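Replicase polyprotein 1a (Avian infectious bronchitis virus, PDB 3LD1) is the precursor of the coronavirus non-structural proteins, here represented by a fragment of nsp2, whose molecular role remains undefined. Local coordinates at residues A18-T23 with Q38-N43; A95-E100 with D123-P128; A239-E244 with K253-F258. The protein carries 3 engineered substitutions. All blocks are in the same frame, centred on the assembly; numbering follows the deposited sequence.

Contact 1: A18-T23 with Q38-N43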
loop_
_atom_site.group_PDB
_atom_site.type_symbol
_atom_site.label_atom_id
_atom_site.label_comp_id
_atom_site.label_asym_id
_atom_site.label_seq_id
_atom_site.Cartn_x
_atom_site.Cartn_y
_atom_site.Cartn_z
ATOM N N ALA A 18 -15.768 -22.875 1.733
ATOM C CA ALA A 18 -16.981 -23.183 0.955
ATOM C C ALA A 18 -18.181 -22.586 1.650
ATOM O O ALA A 18 -19.040 -22.040 0.979
ATOM C CB ALA A 18 -17.176 -24.624 0.757
ATOM N N LEU A 19 -18.261 -22.728 2.981
ATOM C CA LEU A 19 -19.370 -22.117 3.751
ATOM C C LEU A 19 -19.359 -20.629 3.413
ATOM O O LEU A 19 -20.263 -20.144 2.766
ATOM C CB LEU A 19 -19.169 -22.299 5.235
ATOM C CG LEU A 19 -20.103 -21.550 6.203
ATOM C CD1 LEU A 19 -21.580 -21.852 5.916
ATOM C CD2 LEU A 19 -19.719 -21.911 7.664
ATOM N N PHE A 20 -18.303 -19.904 3.766
ATOM C CA PHE A 20 -18.293 -18.464 3.471
ATOM C C PHE A 20 -18.664 -18.084 2.004
ATOM O O PHE A 20 -19.245 -17.032 1.726
ATOM C CB PHE A 20 -16.936 -17.801 3.828
ATOM C CG PHE A 20 -16.942 -16.266 3.636
ATOM C CD1 PHE A 20 -17.630 -15.441 4.539
ATOM C CD2 PHE A 20 -16.294 -15.678 2.533
ATOM C CE1 PHE A 20 -17.632 -14.032 4.340
ATOM C CE2 PHE A 20 -16.251 -14.286 2.333
ATOM C CZ PHE A 20 -16.936 -13.447 3.199
ATOM N N PHE A 21 -18.317 -18.930 1.051
ATOM C CA PHE A 21 -18.558 -18.548 -0.318
ATOM C C PHE A 21 -20.021 -18.576 -0.783
ATOM O O PHE A 21 -20.305 -18.444 -1.990
ATOM C CB PHE A 21 -17.710 -19.439 -1.179
ATOM C CG PHE A 21 -16.287 -19.059 -1.174
ATOM C CD1 PHE A 21 -15.910 -17.755 -0.799
ATOM C CD2 PHE A 21 -15.298 -19.969 -1.621
ATOM C CE1 PHE A 21 -14.538 -17.396 -0.816
ATOM C CE2 PHE A 21 -13.923 -19.617 -1.621
ATOM C CZ PHE A 21 -13.554 -18.348 -1.223
ATOM N N TYR A 22 -20.952 -18.775 0.153
ATOM C CA TYR A 22 -22.378 -18.619 -0.140
ATOM C C TYR A 22 -22.787 -17.175 -0.028
ATOM O O TYR A 22 -23.914 -16.844 -0.384
ATOM C CB TYR A 22 -23.234 -19.422 0.831
ATOM C CG TYR A 22 -23.377 -20.852 0.442
ATOM C CD1 TYR A 22 -24.629 -21.345 -0.037
ATOM C CD2 TYR A 22 -22.285 -21.758 0.576
ATOM C CE1 TYR A 22 -24.773 -22.747 -0.426
ATOM C CE2 TYR A 22 -22.430 -23.129 0.209
ATOM C CZ TYR A 22 -23.691 -23.579 -0.310
ATOM O OH TYR A 22 -23.862 -24.830 -0.683
ATOM N N THR A 23 -21.876 -16.328 0.474
ATOM C CA THR A 23 -22.159 -14.929 0.793
ATOM C C THR A 23 -22.740 -14.185 -0.418
ATOM O O THR A 23 -22.434 -14.530 -1.592
ATOM C CB THR A 23 -20.904 -14.183 1.269
ATOM O OG1 THR A 23 -21.299 -12.910 1.804
ATOM C CG2 THR A 23 -19.929 -13.982 0.105
ATOM N N GLN A 38 -13.001 -11.094 7.312
ATOM C CA GLN A 38 -12.466 -11.021 8.681
ATOM C C GLN A 38 -13.613 -10.958 9.710
ATOM O O GLN A 38 -13.616 -11.714 10.671
ATOM C CB GLN A 38 -11.425 -9.878 8.820
ATOM C CG GLN A 38 -11.419 -9.233 10.215
ATOM C CD GLN A 38 -10.750 -7.809 10.207
ATOM O OE1 GLN A 38 -9.503 -7.647 10.092
ATOM N NE2 GLN A 38 -11.606 -6.770 10.315
ATOM N N LYS A 39 -14.609 -10.107 9.485
ATOM C CA LYS A 39 -15.800 -10.044 10.414
ATOM C C LYS A 39 -16.479 -11.409 10.560
ATOM O O LYS A 39 -16.954 -11.852 11.631
ATOM C CB LYS A 39 -16.828 -9.051 9.853
ATOM C CG LYS A 39 -18.075 -8.810 10.689
ATOM C CD LYS A 39 -18.869 -7.565 10.116
ATOM C CE LYS A 39 -20.078 -7.285 11.018
ATOM N NZ LYS A 39 -20.259 -5.778 11.215
ATOM N N PHE A 40 -16.545 -12.081 9.434
ATOM C CA PHE A 40 -17.280 -13.309 9.477
ATOM C C PHE A 40 -16.460 -14.365 10.251
ATOM O O PHE A 40 -16.982 -15.044 11.150
ATOM C CB PHE A 40 -17.663 -13.706 8.058
ATOM C CG PHE A 40 -18.098 -15.123 7.923
ATOM C CD1 PHE A 40 -19.453 -15.443 7.860
ATOM C CD2 PHE A 40 -17.151 -16.164 7.832
ATOM C CE1 PHE A 40 -19.876 -16.800 7.691
ATOM C CE2 PHE A 40 -17.546 -17.498 7.667
ATOM C CZ PHE A 40 -18.914 -17.820 7.593
ATOM N N ASP A 41 -15.165 -14.471 9.973
ATOM C CA ASP A 41 -14.390 -15.429 10.755
ATOM C C ASP A 41 -14.453 -15.092 12.229
ATOM O O ASP A 41 -14.460 -15.988 13.006
ATOM C CB ASP A 41 -12.930 -15.439 10.344
ATOM C CG ASP A 41 -12.752 -15.659 8.884
ATOM O OD1 ASP A 41 -13.692 -16.231 8.165
ATOM O OD2 ASP A 41 -11.639 -15.233 8.429
ATOM N N ARG A 42 -14.431 -13.810 12.601
ATOM C CA ARG A 42 -14.527 -13.453 14.023
ATOM C C ARG A 42 -15.848 -13.890 14.615
ATOM O O ARG A 42 -15.877 -14.441 15.722
ATOM C CB ARG A 42 -14.441 -11.953 14.261
ATOM C CG ARG A 42 -13.135 -11.318 14.030
ATOM C CD ARG A 42 -13.230 -9.829 14.415
ATOM N NE ARG A 42 -11.922 -9.152 14.292
ATOM C CZ ARG A 42 -11.690 -7.940 13.750
ATOM N NH1 ARG A 42 -12.659 -7.257 13.158
ATOM N NH2 ARG A 42 -10.457 -7.427 13.754
ATOM N N ASN A 43 -16.930 -13.637 13.878
ATOM C CA ASN A 43 -18.288 -13.977 14.326
ATOM C C ASN A 43 -18.355 -15.434 14.690
ATOM O O ASN A 43 -18.911 -15.798 15.719
ATOM C CB ASN A 43 -19.333 -13.713 13.229
ATOM C CG ASN A 43 -19.918 -12.319 13.289
ATOM O OD1 ASN A 43 -20.048 -11.770 14.374
ATOM N ND2 ASN A 43 -20.318 -11.753 12.124
#
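Phe20 and Phe40 supply most of the 161 Å² buried between 18-23 and 38-43; their CB atoms point across the gap and the rings meet in it. The aromatic pair is oblique: the ring centroids of Phe20 and Phe40 stand 4.9 Å apart and the planes meet at 59°. Its asymmetry lies in one rim carbon. Phe20 CD1 sits over one face of the Phe40 ring, displaced from its middle, and is 3.4 Å from Phe40 CD2. Next to it, Phe20 CE1 reaches back to Phe40 CB at 3.7 Å, so the two side chains run past one another in opposite senses. Both have CG anti to the main-chain nitrogen (chi1 -175° in Phe20, 164° in Phe40), which throws the rings into the gap between backbones whose closest CA atoms, in Phe20 and Phe40, are 8.0 Å apart.

The aliphatic part is smaller. Leu19 CG comes to the edge of the Phe40 ring, near its plane, 4.2 Å from Phe40 CZ, while Phe20 takes a face of that ring. No hydrogen bond crosses the contact, which is made by apolar and aromatic packing.

Main-chain bonds fix the end that presents these groups. Helix 13-20 passes into a type I turn from Phe20 to Thr23, with Thr23 N 3.0 Å from Phe20 O. Beyond the segments, Phe52 meets the Phe40 ring and touches Leu19, and Trp133 lies edge-to-face with Phe20. The arrangement is a buried aromatic cluster where the end of helix 13-20 and the second half of helix 30-46 pack beside strand 50-54 of a mixed beta-sheet.

Contact 2: A95-E100 with D123-P128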
loop_
_atom_site.group_PDB
_atom_site.type_symbol
_atom_site.label_atom_id
_atom_site.label_comp_id
_atom_site.label_asym_id
_atom_site.label_seq_id
_atom_site.Cartn_x
_atom_site.Cartn_y
_atom_site.Cartn_z
ATOM N N ALA A 95 -19.240 -21.764 -4.730
ATOM C CA ALA A 95 -18.690 -22.904 -4.006
ATOM C C ALA A 95 -18.352 -24.041 -4.977
ATOM O O ALA A 95 -17.259 -24.552 -4.954
ATOM C CB ALA A 95 -19.649 -23.418 -2.899
ATOM N N ARG A 96 -19.250 -24.406 -5.882
ATOM C CA ARG A 96 -18.918 -25.539 -6.758
ATOM C C ARG A 96 -17.718 -25.331 -7.630
ATOM O O ARG A 96 -16.945 -26.275 -7.768
ATOM C CB ARG A 96 -20.096 -26.082 -7.559
ATOM C CG ARG A 96 -21.252 -26.514 -6.621
ATOM C CD ARG A 96 -22.316 -27.203 -7.444
ATOM N NE ARG A 96 -22.909 -28.246 -6.643
ATOM C CZ ARG A 96 -23.982 -28.927 -6.999
ATOM N NH1 ARG A 96 -24.585 -28.649 -8.141
ATOM N NH2 ARG A 96 -24.452 -29.863 -6.201
ATOM N N LYS A 97 -17.525 -24.132 -8.170
ATOM C CA LYS A 97 -16.310 -23.876 -8.917
ATOM C C LYS A 97 -15.092 -23.994 -7.979
ATOM O O LYS A 97 -14.027 -24.553 -8.343
ATOM C CB LYS A 97 -16.383 -22.519 -9.567
ATOM C CG LYS A 97 -17.610 -22.421 -10.439
ATOM C CD LYS A 97 -17.592 -21.203 -11.440
ATOM C CE LYS A 97 -17.537 -19.851 -10.692
ATOM N NZ LYS A 97 -17.834 -18.497 -11.440
ATOM N N TYR A 98 -15.279 -23.563 -6.735
ATOM C CA TYR A 98 -14.223 -23.639 -5.813
ATOM C C TYR A 98 -13.870 -25.062 -5.529
ATOM O O TYR A 98 -12.644 -25.358 -5.313
ATOM C CB TYR A 98 -14.553 -22.864 -4.532
ATOM C CG TYR A 98 -13.634 -23.095 -3.322
ATOM C CD1 TYR A 98 -12.370 -22.447 -3.219
ATOM C CD2 TYR A 98 -14.048 -23.926 -2.237
ATOM C CE1 TYR A 98 -11.528 -22.631 -2.054
ATOM C CE2 TYR A 98 -13.207 -24.114 -1.077
ATOM C CZ TYR A 98 -11.966 -23.458 -0.994
ATOM O OH TYR A 98 -11.141 -23.645 0.124
ATOM N N ARG A 99 -14.884 -25.939 -5.460
ATOM C CA ARG A 99 -14.591 -27.358 -5.219
ATOM C C ARG A 99 -13.761 -27.808 -6.420
ATOM O O ARG A 99 -12.796 -28.504 -6.292
ATOM C CB ARG A 99 -15.848 -28.223 -5.156
ATOM C CG ARG A 99 -15.603 -29.487 -4.305
ATOM C CD ARG A 99 -16.278 -30.805 -4.701
ATOM N NE ARG A 99 -17.443 -30.729 -5.579
ATOM C CZ ARG A 99 -18.674 -31.180 -5.291
ATOM N NH1 ARG A 99 -18.941 -31.743 -4.093
ATOM N NH2 ARG A 99 -19.645 -31.066 -6.212
ATOM N N GLU A 100 -14.111 -27.315 -7.589
ATOM C CA GLU A 100 -13.386 -27.657 -8.786
ATOM C C GLU A 100 -11.915 -27.138 -8.718
ATOM O O GLU A 100 -10.978 -27.935 -8.838
ATOM C CB GLU A 100 -14.141 -27.183 -10.051
ATOM C CG GLU A 100 -13.946 -28.069 -11.257
ATOM C CD GLU A 100 -14.630 -29.456 -11.025
ATOM O OE1 GLU A 100 -15.833 -29.484 -10.638
ATOM O OE2 GLU A 100 -13.970 -30.509 -11.187
ATOM N N ASP A 123 -9.408 -15.454 -14.356
ATOM C CA ASP A 123 -10.683 -14.809 -14.751
ATOM C C ASP A 123 -11.429 -15.574 -15.922
ATOM O O ASP A 123 -12.596 -15.327 -16.195
ATOM C CB ASP A 123 -10.404 -13.346 -15.148
ATOM C CG ASP A 123 -9.357 -13.256 -16.209
ATOM O OD1 ASP A 123 -8.323 -13.945 -16.084
ATOM O OD2 ASP A 123 -9.587 -12.571 -17.205
ATOM N N GLU A 124 -10.726 -16.481 -16.604
ATOM C CA GLU A 124 -11.369 -17.396 -17.520
ATOM C C GLU A 124 -12.390 -18.246 -16.800
ATOM O O GLU A 124 -13.239 -18.804 -17.415
ATOM C CB GLU A 124 -10.354 -18.326 -18.184
ATOM C CG GLU A 124 -9.430 -17.703 -19.199
ATOM C CD GLU A 124 -8.523 -18.789 -19.845
ATOM O OE1 GLU A 124 -8.476 -19.945 -19.292
ATOM O OE2 GLU A 124 -7.844 -18.476 -20.889
ATOM N N ILE A 125 -12.340 -18.383 -15.491
ATOM C CA ILE A 125 -13.385 -19.184 -14.846
ATOM C C ILE A 125 -14.141 -18.388 -13.770
ATOM O O ILE A 125 -15.288 -18.690 -13.505
ATOM C CB ILE A 125 -12.814 -20.544 -14.317
ATOM C CG1 ILE A 125 -12.322 -21.447 -15.471
ATOM C CG2 ILE A 125 -13.786 -21.272 -13.345
ATOM C CD1 ILE A 125 -13.438 -22.184 -16.291
ATOM N N PHE A 126 -13.521 -17.352 -13.203
ATOM C CA PHE A 126 -14.129 -16.501 -12.183
ATOM C C PHE A 126 -14.300 -15.050 -12.546
ATOM O O PHE A 126 -13.472 -14.450 -13.229
ATOM C CB PHE A 126 -13.268 -16.554 -10.961
ATOM C CG PHE A 126 -13.203 -17.920 -10.324
ATOM C CD1 PHE A 126 -12.230 -18.866 -10.724
ATOM C CD2 PHE A 126 -14.083 -18.267 -9.294
ATOM C CE1 PHE A 126 -12.133 -20.178 -10.084
ATOM C CE2 PHE A 126 -14.013 -19.564 -8.674
ATOM C CZ PHE A 126 -13.044 -20.524 -9.081
ATOM N N ASP A 127 -15.380 -14.455 -12.061
ATOM C CA ASP A 127 -15.581 -13.021 -12.294
ATOM C C ASP A 127 -14.897 -12.223 -11.193
ATOM O O ASP A 127 -14.350 -12.839 -10.239
ATOM C CB ASP A 127 -17.067 -12.665 -12.311
ATOM C CG ASP A 127 -17.783 -13.049 -11.027
ATOM O OD1 ASP A 127 -17.387 -12.675 -9.883
ATOM O OD2 ASP A 127 -18.796 -13.744 -11.174
ATOM N N PRO A 128 -14.954 -10.862 -11.293
ATOM C CA PRO A 128 -14.106 -10.016 -10.443
ATOM C C PRO A 128 -14.370 -10.199 -8.983
ATOM O O PRO A 128 -13.459 -10.219 -8.179
ATOM C CB PRO A 128 -14.410 -8.614 -10.938
ATOM C CG PRO A 128 -14.714 -8.875 -12.400
ATOM C CD PRO A 128 -15.671 -10.032 -12.271
#
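Lys97 meets Phe126 and Ile125 along nearly its whole length. Near the backbone, Lys97 CB lies 3.9 Å from Phe126 CE2, and farther out Lys97 CE comes to 4.0 Å from Phe126 CD2. The aliphatic chain thus meets the ring obliquely, on its CD2-CE2-CZ side, the two side chains passing each other in opposite directions. A lesser apolar touch joins Lys97 CD to Ile125 CG2 at 4.3 Å. At the polar end, Lys97 NZ donates a weak hydrogen bond to Ile125 O, 3.3 Å long. Phe126 also approaches the helix itself: Tyr98 N lies close to the ring plane at its edge, 4.4 Å from Phe126 CZ.

What positions these groups is a bend and a cap. The lysine chain is extended except at chi3 (-62°), where the fold directs CE toward the ring and NZ toward the carbonyl. The firmer partner of Lys97 NZ is Glu130, which forms a salt bridge with it, so the bond to Ile125 O is secondary. Asp127 OD2 stands 4.9 Å from Lys97 NZ, too far for contact, yet its negative charge may add to the attraction. Asp127 occupies the N-cap position of helix 128-134, and its OD1 accepts a hydrogen bond from Glu130 N, tying the start of that helix to the residue that holds the lysine.

In the fold, helix 93-103 is thereby joined to the linker between helices 112-121 and 128-134. Phe126 packs farther on against Ile131 and Leu134 of helix 128-134, which also packs on helix 93-103 through Leu134 and Tyr98.

Contact 3: A239-E244 with K253-F258. Engineered in segment 253-258: Phe258 (natural residue Leu).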
loop_
_atom_site.group_PDB
_atom_site.type_symbol
_atom_site.label_atom_id
_atom_site.label_comp_id
_atom_site.label_asym_id
_atom_site.label_seq_id
_atom_site.Cartn_x
_atom_site.Cartn_y
_atom_site.Cartn_z
ATOM N N ALA A 239 14.751 3.669 0.540
ATOM C CA ALA A 239 15.390 4.602 1.403
ATOM C C ALA A 239 16.892 4.447 1.253
ATOM O O ALA A 239 17.619 5.431 1.246
ATOM C CB ALA A 239 14.971 4.350 2.814
ATOM N N LYS A 240 17.334 3.193 1.122
ATOM C CA LYS A 240 18.726 2.840 1.172
ATOM C C LYS A 240 19.406 3.456 -0.069
ATOM O O LYS A 240 20.453 4.067 0.073
ATOM C CB LYS A 240 18.840 1.323 1.177
ATOM C CG LYS A 240 19.960 0.761 2.019
ATOM C CD LYS A 240 20.199 -0.793 1.735
ATOM C CE LYS A 240 21.372 -1.396 2.651
ATOM N NZ LYS A 240 22.771 -1.037 2.164
ATOM N N PHE A 241 18.797 3.330 -1.252
ATOM C CA PHE A 241 19.256 3.974 -2.476
ATOM C C PHE A 241 19.273 5.499 -2.348
ATOM O O PHE A 241 20.039 6.178 -3.023
ATOM C CB PHE A 241 18.286 3.607 -3.579
ATOM C CG PHE A 241 18.546 4.252 -4.941
ATOM C CD1 PHE A 241 18.211 5.589 -5.200
ATOM C CD2 PHE A 241 18.980 3.476 -6.025
ATOM C CE1 PHE A 241 18.412 6.181 -6.551
ATOM C CE2 PHE A 241 19.161 4.028 -7.338
ATOM C CZ PHE A 241 18.891 5.395 -7.595
ATOM N N PHE A 242 18.391 6.057 -1.529
ATOM C CA PHE A 242 18.375 7.500 -1.392
ATOM C C PHE A 242 19.445 7.922 -0.456
ATOM O O PHE A 242 20.174 8.868 -0.733
ATOM C CB PHE A 242 17.022 8.012 -0.938
ATOM C CG PHE A 242 16.111 8.260 -2.075
ATOM C CD1 PHE A 242 16.021 9.519 -2.643
ATOM C CD2 PHE A 242 15.377 7.222 -2.623
ATOM C CE1 PHE A 242 15.172 9.728 -3.760
ATOM C CE2 PHE A 242 14.513 7.411 -3.698
ATOM C CZ PHE A 242 14.401 8.646 -4.291
ATOM N N GLU A 243 19.535 7.187 0.636
ATOM C CA GLU A 243 20.626 7.252 1.554
ATOM C C GLU A 243 21.953 7.469 0.807
ATOM O O GLU A 243 22.634 8.454 1.027
ATOM C CB GLU A 243 20.677 5.947 2.333
ATOM C CG GLU A 243 21.656 5.972 3.457
ATOM C CD GLU A 243 21.295 7.028 4.515
ATOM O OE1 GLU A 243 20.561 8.001 4.180
ATOM O OE2 GLU A 243 21.751 6.870 5.686
ATOM N N GLU A 244 22.288 6.571 -0.097
ATOM C CA GLU A 244 23.581 6.554 -0.764
ATOM C C GLU A 244 23.713 7.614 -1.852
ATOM O O GLU A 244 24.672 7.631 -2.641
ATOM C CB GLU A 244 23.770 5.160 -1.379
ATOM C CG GLU A 244 24.150 4.132 -0.298
ATOM C CD GLU A 244 23.579 2.735 -0.529
ATOM O OE1 GLU A 244 23.199 2.344 -1.694
ATOM O OE2 GLU A 244 23.528 2.036 0.516
ATOM N N LYS A 253 19.168 15.601 -1.631
ATOM C CA LYS A 253 19.765 14.434 -2.201
ATOM C C LYS A 253 19.641 14.549 -3.672
ATOM O O LYS A 253 18.543 14.798 -4.146
ATOM C CB LYS A 253 18.995 13.186 -1.711
ATOM C CG LYS A 253 19.304 12.814 -0.303
ATOM C CD LYS A 253 20.806 12.464 -0.162
ATOM C CE LYS A 253 21.175 12.029 1.306
ATOM N NZ LYS A 253 22.608 11.570 1.242
ATOM N N ILE A 254 20.699 14.307 -4.448
ATOM C CA ILE A 254 20.552 14.537 -5.899
ATOM C C ILE A 254 20.394 13.281 -6.726
ATOM O O ILE A 254 21.101 12.299 -6.571
ATOM C CB ILE A 254 21.707 15.392 -6.511
ATOM C CG1 ILE A 254 22.014 16.654 -5.654
ATOM C CG2 ILE A 254 21.407 15.724 -7.975
ATOM C CD1 ILE A 254 20.899 17.739 -5.568
ATOM N N PHE A 255 19.450 13.316 -7.641
ATOM C CA PHE A 255 19.309 12.249 -8.585
ATOM C C PHE A 255 18.875 12.947 -9.806
ATOM O O PHE A 255 17.779 13.577 -9.778
ATOM C CB PHE A 255 18.178 11.301 -8.178
ATOM C CG PHE A 255 17.941 10.198 -9.180
ATOM C CD1 PHE A 255 18.776 9.069 -9.201
ATOM C CD2 PHE A 255 16.921 10.298 -10.114
ATOM C CE1 PHE A 255 18.573 8.054 -10.139
ATOM C CE2 PHE A 255 16.694 9.284 -11.065
ATOM C CZ PHE A 255 17.513 8.155 -11.085
ATOM N N THR A 256 19.698 12.909 -10.857
ATOM C CA THR A 256 19.161 13.368 -12.155
ATOM C C THR A 256 18.749 14.908 -12.195
ATOM O O THR A 256 19.414 15.745 -11.626
ATOM C CB THR A 256 18.063 12.395 -12.349
ATOM O OG1 THR A 256 18.712 11.185 -12.733
ATOM C CG2 THR A 256 17.027 12.777 -13.345
ATOM N N THR A 257 17.656 15.261 -12.861
ATOM C CA THR A 257 17.097 16.613 -12.859
ATOM C C THR A 257 16.280 16.919 -11.546
ATOM O O THR A 257 15.473 17.878 -11.495
ATOM C CB THR A 257 16.210 16.796 -14.121
ATOM O OG1 THR A 257 15.370 15.642 -14.319
ATOM C CG2 THR A 257 17.074 16.991 -15.402
ATOM N N PHE A 258 16.479 16.124 -10.487
ATOM C CA PHE A 258 15.598 16.201 -9.330
ATOM C C PHE A 258 16.361 16.439 -8.079
ATOM O O PHE A 258 17.506 16.010 -8.003
ATOM C CB PHE A 258 14.772 14.903 -9.150
ATOM C CG PHE A 258 13.781 14.671 -10.240
ATOM C CD1 PHE A 258 14.044 13.746 -11.246
ATOM C CD2 PHE A 258 12.589 15.386 -10.268
ATOM C CE1 PHE A 258 13.140 13.528 -12.286
ATOM C CE2 PHE A 258 11.669 15.204 -11.291
ATOM C CZ PHE A 258 11.939 14.283 -12.318
#
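A beta-hairpin is set against the C-terminal end of a helix here, with Lys253 and Phe255 of the hairpin meeting Glu243 and Phe241 of the helix. Strand 253-255 turns into strand 258-260 through a type II' turn from Phe255 to Phe258, the latter engineered in place of leucine. The short axes of helix 239-243 and strand 253-255 are 9.8 Å apart at closest approach and lie at 99°, nearly perpendicular.

Two separate contacts span the gap. Lys253 NZ donates a hydrogen bond of 3.1 Å to Glu243 O, approaching at a C=O...N angle of 145° and tilted from the carbonyl plane. A bend at chi2 (-62°) carries the chain past the preceding carbonyl, Lys253 CD lying 3.7 Å from Phe242 O. Leu245 O and Asn247 OD1 also accept from this ammonium, so three oxygens grip it; its charge probably suits the negative end of the helix dipole.

The second contact is an oblique aromatic pair, the ring centroids of Phe241 and Phe255 lying 5.9 Å apart. Phe255 CE1 meets the edge of the Phe241 ring near its plane, 3.7 Å from Phe241 CZ, and the side chains cross at about a right angle.

Strand 253-255 is an outermost strand of its antiparallel sheet, and helix 232-243 closes against it while Phe242 reaches Phe260 on strand 258-260 and Leu221 on strand 220-223.

The three contacts follow one another along the chain, each closing its loop before the next opens, so none nests or crosses. Contact 1 comes first and closes a loop of 14 residues that includes the first part of helix 30-46. Contact 2 then closes a largely helical excursion, from helix 93-103 to the approach to helix 128-134. The two adjoin, their centres about 17 Å apart: Phe21 CE2 lies 3.6 Å from Tyr98 CD1, and Ala18 O is 4.2 Å from Ala95 CB. Contact 3 bridges a short non-helical link and lies on the opposite side of the chain's centre, about 46 Å from either of the others between centres, joining helix 232-243 to a separate antiparallel sheet.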